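Long-range contact in Uly1 (Catenovulum maritimum, PDB 7DRQ), which probably cleaves the algal polysaccharide ulvan by the elimination chemistry of a family 24 polysaccharide lyase, and carries bound calcium ions: residues I2-F16 with G467-D480. Sequence-based numbering, arbitrary orientation.
Sequences IKLEHEIKVTDQALF and GDKRTTYLQIINLD
Phe16 sends its ring off with CG opposite the backbone N (chi1 -175°), while Arg470 bends at chi2 (-88°), and the two turns bring the flat guanidinium over one face of the phenyl ring. CZ of Arg470 sits 3.9 Å from the ring centroid of Phe16, the planes 25° apart, a stack that is also a cation-pi contact. NE of Arg470 also donates to Gly467 O at 2.9 Å, which fixes the rotation of the head group. An alanine in place of Arg470 would probably leave that face of Phe16 without its cationic partner and Gly467 O without its side-chain donor. Farther along, Thr471 OG1 approaches Asp12 OD1 at 2.5 Å, a hydrogen bond so short that its exact length is doubtful, while OD2 of the same carboxylate forms a salt bridge with Lys9 NZ. The long aliphatic part of Lys9 suits its place over a face of Tyr473. Gln475 and Asn478 suit their places because a side-chain amide can offer an N-H across the strands: Gln475 NE2 reaches Glu7 OE1 at 2.9 Å and Asn478 ND2 reaches Glu5 OE2 at 2.8 Å, each from above the carboxylate plane; the other oxygen of Glu5 is bridged to Lys455. Ile2 CG2 presses on Ile477 CG2 at 3.5 Å, a tight fit beside Tyr435. The backbones run antiparallel with three classic beta bulges; at the first, Glu5 N and His6 N share Ile476 O. Strand 3-15 thus completes the sheet formed by 444-452, 455-462 and 469-478, joining the chain's beginning to its end, consistent with the "Velcro" closure of a beta-propeller.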
# COMPACT_ATOMS: atom_id res chain seq x y z
N ILE A 2 -0.44 10.56 24.95
CA ILE A 2 0.25 10.41 23.68
C ILE A 2 1.14 11.63 23.46
O ILE A 2 0.69 12.77 23.62
CB ILE A 2 -0.77 10.23 22.55
CG1 ILE A 2 -1.48 8.88 22.71
CG2 ILE A 2 -0.11 10.37 21.20
CD1 ILE A 2 -2.50 8.62 21.64
N LYS A 3 2.40 11.40 23.09
CA LYS A 3 3.40 12.46 23.09
C LYS A 3 4.23 12.42 21.82
O LYS A 3 4.72 11.36 21.43
CB LYS A 3 4.31 12.32 24.32
CG LYS A 3 5.21 13.51 24.61
CD LYS A 3 6.12 13.22 25.81
CE LYS A 3 7.54 12.87 25.38
NZ LYS A 3 8.19 11.87 26.29
N LEU A 4 4.39 13.58 21.19
CA LEU A 4 5.36 13.71 20.10
C LEU A 4 6.77 13.64 20.67
O LEU A 4 7.13 14.44 21.55
CB LEU A 4 5.15 15.04 19.36
CG LEU A 4 6.12 15.38 18.23
CD1 LEU A 4 6.11 14.30 17.13
CD2 LEU A 4 5.81 16.74 17.62
N GLU A 5 7.57 12.69 20.19
CA GLU A 5 8.93 12.49 20.69
C GLU A 5 10.01 13.04 19.77
O GLU A 5 11.02 13.55 20.26
CB GLU A 5 9.20 11.00 20.92
CG GLU A 5 8.32 10.39 21.99
CD GLU A 5 8.78 9.01 22.39
OE1 GLU A 5 9.39 8.31 21.55
OE2 GLU A 5 8.53 8.62 23.55
N HIS A 6 9.84 12.93 18.46
CA HIS A 6 10.87 13.34 17.51
C HIS A 6 10.23 13.90 16.25
O HIS A 6 9.17 13.43 15.83
CB HIS A 6 11.79 12.17 17.15
CG HIS A 6 12.51 11.59 18.33
ND1 HIS A 6 12.11 10.43 18.96
CD2 HIS A 6 13.61 12.02 19.00
CE1 HIS A 6 12.93 10.17 19.96
NE2 HIS A 6 13.84 11.13 20.02
N GLU A 7 10.88 14.89 15.66
CA GLU A 7 10.45 15.46 14.38
C GLU A 7 11.70 15.68 13.54
O GLU A 7 12.60 16.42 13.95
CB GLU A 7 9.68 16.76 14.58
CG GLU A 7 9.18 17.37 13.30
CD GLU A 7 7.95 18.22 13.52
OE1 GLU A 7 7.17 18.35 12.56
OE2 GLU A 7 7.78 18.75 14.65
N ILE A 8 11.77 15.02 12.38
CA ILE A 8 13.00 14.88 11.61
C ILE A 8 12.72 15.26 10.17
O ILE A 8 11.83 14.69 9.54
CB ILE A 8 13.54 13.44 11.68
CG1 ILE A 8 13.76 13.01 13.13
CG2 ILE A 8 14.82 13.29 10.87
CD1 ILE A 8 12.89 11.83 13.53
N LYS A 9 13.50 16.18 9.62
CA LYS A 9 13.34 16.47 8.20
C LYS A 9 13.99 15.36 7.39
O LYS A 9 15.10 14.92 7.68
CB LYS A 9 13.94 17.84 7.84
CG LYS A 9 13.84 18.16 6.36
CD LYS A 9 14.03 19.65 6.10
CE LYS A 9 15.48 20.02 5.91
NZ LYS A 9 15.64 21.49 5.61
N VAL A 10 13.27 14.87 6.39
CA VAL A 10 13.83 13.83 5.54
C VAL A 10 14.50 14.43 4.32
O VAL A 10 15.66 14.12 4.02
CB VAL A 10 12.73 12.83 5.15
CG1 VAL A 10 13.31 11.75 4.21
CG2 VAL A 10 12.14 12.20 6.40
N THR A 11 13.79 15.29 3.59
CA THR A 11 14.36 15.91 2.41
C THR A 11 13.56 17.16 2.07
O THR A 11 12.41 17.31 2.49
CB THR A 11 14.38 14.94 1.21
OG1 THR A 11 15.02 15.56 0.09
CG2 THR A 11 12.96 14.56 0.81
N ASP A 12 14.21 18.06 1.34
CA ASP A 12 13.56 19.19 0.70
C ASP A 12 13.39 18.97 -0.79
O ASP A 12 13.00 19.90 -1.51
CB ASP A 12 14.36 20.47 0.93
CG ASP A 12 14.30 20.96 2.35
OD1 ASP A 12 13.19 21.00 2.93
OD2 ASP A 12 15.37 21.31 2.90
N GLN A 13 13.67 17.75 -1.27
CA GLN A 13 13.68 17.47 -2.70
C GLN A 13 12.77 16.31 -3.07
O GLN A 13 13.02 15.63 -4.07
CB GLN A 13 15.10 17.18 -3.17
CG GLN A 13 16.11 18.26 -2.85
CD GLN A 13 17.12 18.44 -3.96
OE1 GLN A 13 17.66 17.46 -4.48
NE2 GLN A 13 17.36 19.69 -4.35
N ALA A 14 11.72 16.06 -2.29
CA ALA A 14 10.79 14.98 -2.63
C ALA A 14 9.98 15.34 -3.87
O ALA A 14 9.48 16.47 -4.01
CB ALA A 14 9.84 14.71 -1.47
N LEU A 15 9.86 14.39 -4.79
CA LEU A 15 9.17 14.63 -6.05
C LEU A 15 7.68 14.88 -5.83
O LEU A 15 7.02 14.18 -5.05
CB LEU A 15 9.38 13.46 -7.00
CG LEU A 15 8.61 13.53 -8.33
CD1 LEU A 15 9.09 14.72 -9.16
CD2 LEU A 15 8.76 12.23 -9.12
N PHE A 16 7.14 15.88 -6.53
CA PHE A 16 5.73 16.20 -6.49
C PHE A 16 5.28 16.55 -7.90
O PHE A 16 6.02 17.19 -8.65
CB PHE A 16 5.46 17.36 -5.54
CG PHE A 16 4.01 17.67 -5.35
CD1 PHE A 16 3.25 16.99 -4.42
CD2 PHE A 16 3.41 18.69 -6.08
CE1 PHE A 16 1.91 17.29 -4.24
CE2 PHE A 16 2.07 19.00 -5.91
CZ PHE A 16 1.32 18.30 -4.99
N GLY A 467 6.25 24.01 -6.82
CA GLY A 467 7.01 23.27 -7.81
C GLY A 467 7.02 21.76 -7.56
O GLY A 467 6.21 21.20 -6.82
N ASP A 468 7.99 21.11 -8.19
CA ASP A 468 8.06 19.65 -8.21
C ASP A 468 9.07 19.09 -7.21
O ASP A 468 9.45 17.92 -7.32
CB ASP A 468 8.36 19.17 -9.63
CG ASP A 468 9.64 19.76 -10.21
OD1 ASP A 468 10.38 20.42 -9.47
OD2 ASP A 468 9.90 19.56 -11.42
N LYS A 469 9.50 19.90 -6.25
CA LYS A 469 10.38 19.48 -5.16
C LYS A 469 9.80 19.99 -3.85
O LYS A 469 9.66 21.21 -3.66
CB LYS A 469 11.80 20.01 -5.35
CG LYS A 469 12.55 19.38 -6.51
CD LYS A 469 13.86 20.12 -6.81
CE LYS A 469 13.60 21.47 -7.47
NZ LYS A 469 13.01 21.34 -8.85
N ARG A 470 9.46 19.08 -2.95
CA ARG A 470 8.79 19.44 -1.71
C ARG A 470 9.51 18.83 -0.52
O ARG A 470 10.44 18.02 -0.67
CB ARG A 470 7.32 18.98 -1.72
CG ARG A 470 6.55 19.40 -2.95
CD ARG A 470 5.94 20.76 -2.79
NE ARG A 470 5.38 21.30 -4.03
CZ ARG A 470 4.07 21.47 -4.25
NH1 ARG A 470 3.18 21.13 -3.32
NH2 ARG A 470 3.66 22.00 -5.39
N THR A 471 9.06 19.20 0.67
CA THR A 471 9.74 18.83 1.91
C THR A 471 8.91 17.79 2.65
O THR A 471 7.70 17.96 2.83
CB THR A 471 9.95 20.06 2.80
OG1 THR A 471 10.84 20.97 2.13
CG2 THR A 471 10.58 19.66 4.13
N THR A 472 9.57 16.72 3.09
CA THR A 472 8.93 15.68 3.88
C THR A 472 9.59 15.59 5.25
O THR A 472 10.77 15.92 5.42
CB THR A 472 9.00 14.30 3.20
OG1 THR A 472 10.36 13.99 2.94
CG2 THR A 472 8.23 14.32 1.90
N TYR A 473 8.81 15.12 6.21
CA TYR A 473 9.23 14.98 7.59
C TYR A 473 8.85 13.59 8.09
O TYR A 473 7.92 12.97 7.58
CB TYR A 473 8.55 16.01 8.50
CG TYR A 473 9.21 17.36 8.41
CD1 TYR A 473 8.85 18.26 7.43
CD2 TYR A 473 10.21 17.71 9.30
CE1 TYR A 473 9.47 19.50 7.34
CE2 TYR A 473 10.83 18.94 9.22
CZ TYR A 473 10.46 19.83 8.24
OH TYR A 473 11.08 21.06 8.16
N LEU A 474 9.57 13.15 9.11
CA LEU A 474 9.19 12.00 9.91
C LEU A 474 8.86 12.46 11.32
O LEU A 474 9.67 13.15 11.96
CB LEU A 474 10.32 10.97 9.97
CG LEU A 474 10.17 9.89 11.05
CD1 LEU A 474 8.95 9.00 10.77
CD2 LEU A 474 11.45 9.03 11.15
N GLN A 475 7.69 12.08 11.82
CA GLN A 475 7.35 12.29 13.22
C GLN A 475 7.27 10.95 13.94
O GLN A 475 6.76 9.96 13.38
CB GLN A 475 6.04 13.05 13.39
CG GLN A 475 6.14 14.52 12.99
CD GLN A 475 4.92 15.32 13.40
OE1 GLN A 475 3.93 14.77 13.88
NE2 GLN A 475 4.97 16.63 13.18
N ILE A 476 7.79 10.90 15.16
CA ILE A 476 7.73 9.70 15.99
C ILE A 476 6.90 10.07 17.21
O ILE A 476 7.30 10.93 18.01
CB ILE A 476 9.12 9.17 16.37
CG1 ILE A 476 9.94 8.93 15.10
CG2 ILE A 476 9.01 7.87 17.15
CD1 ILE A 476 11.40 8.55 15.38
N ILE A 477 5.74 9.43 17.34
CA ILE A 477 4.75 9.79 18.34
C ILE A 477 4.52 8.56 19.21
O ILE A 477 4.20 7.48 18.70
CB ILE A 477 3.44 10.28 17.69
CG1 ILE A 477 3.65 11.62 16.97
CG2 ILE A 477 2.35 10.42 18.74
CD1 ILE A 477 2.52 11.97 15.97
N ASN A 478 4.73 8.71 20.51
CA ASN A 478 4.55 7.62 21.45
C ASN A 478 3.07 7.43 21.74
O ASN A 478 2.41 8.36 22.22
CB ASN A 478 5.32 7.91 22.74
CG ASN A 478 5.52 6.69 23.59
OD1 ASN A 478 4.60 5.90 23.78
ND2 ASN A 478 6.74 6.51 24.11
N LEU A 479 2.55 6.24 21.46
CA LEU A 479 1.13 5.99 21.70
C LEU A 479 0.82 5.69 23.16
O LEU A 479 -0.35 5.51 23.50
CB LEU A 479 0.63 4.85 20.81
CG LEU A 479 0.73 5.20 19.33
CD1 LEU A 479 0.36 4.01 18.44
CD2 LEU A 479 -0.18 6.38 19.03
N ASP A 480 1.84 5.64 24.03
CA ASP A 480 1.63 5.48 25.47
C ASP A 480 0.81 4.21 25.76
O ASP A 480 -0.20 4.24 26.47
CB ASP A 480 0.96 6.73 26.04
CG ASP A 480 1.10 6.85 27.55
OD1 ASP A 480 2.03 6.24 28.12
OD2 ASP A 480 0.28 7.56 28.14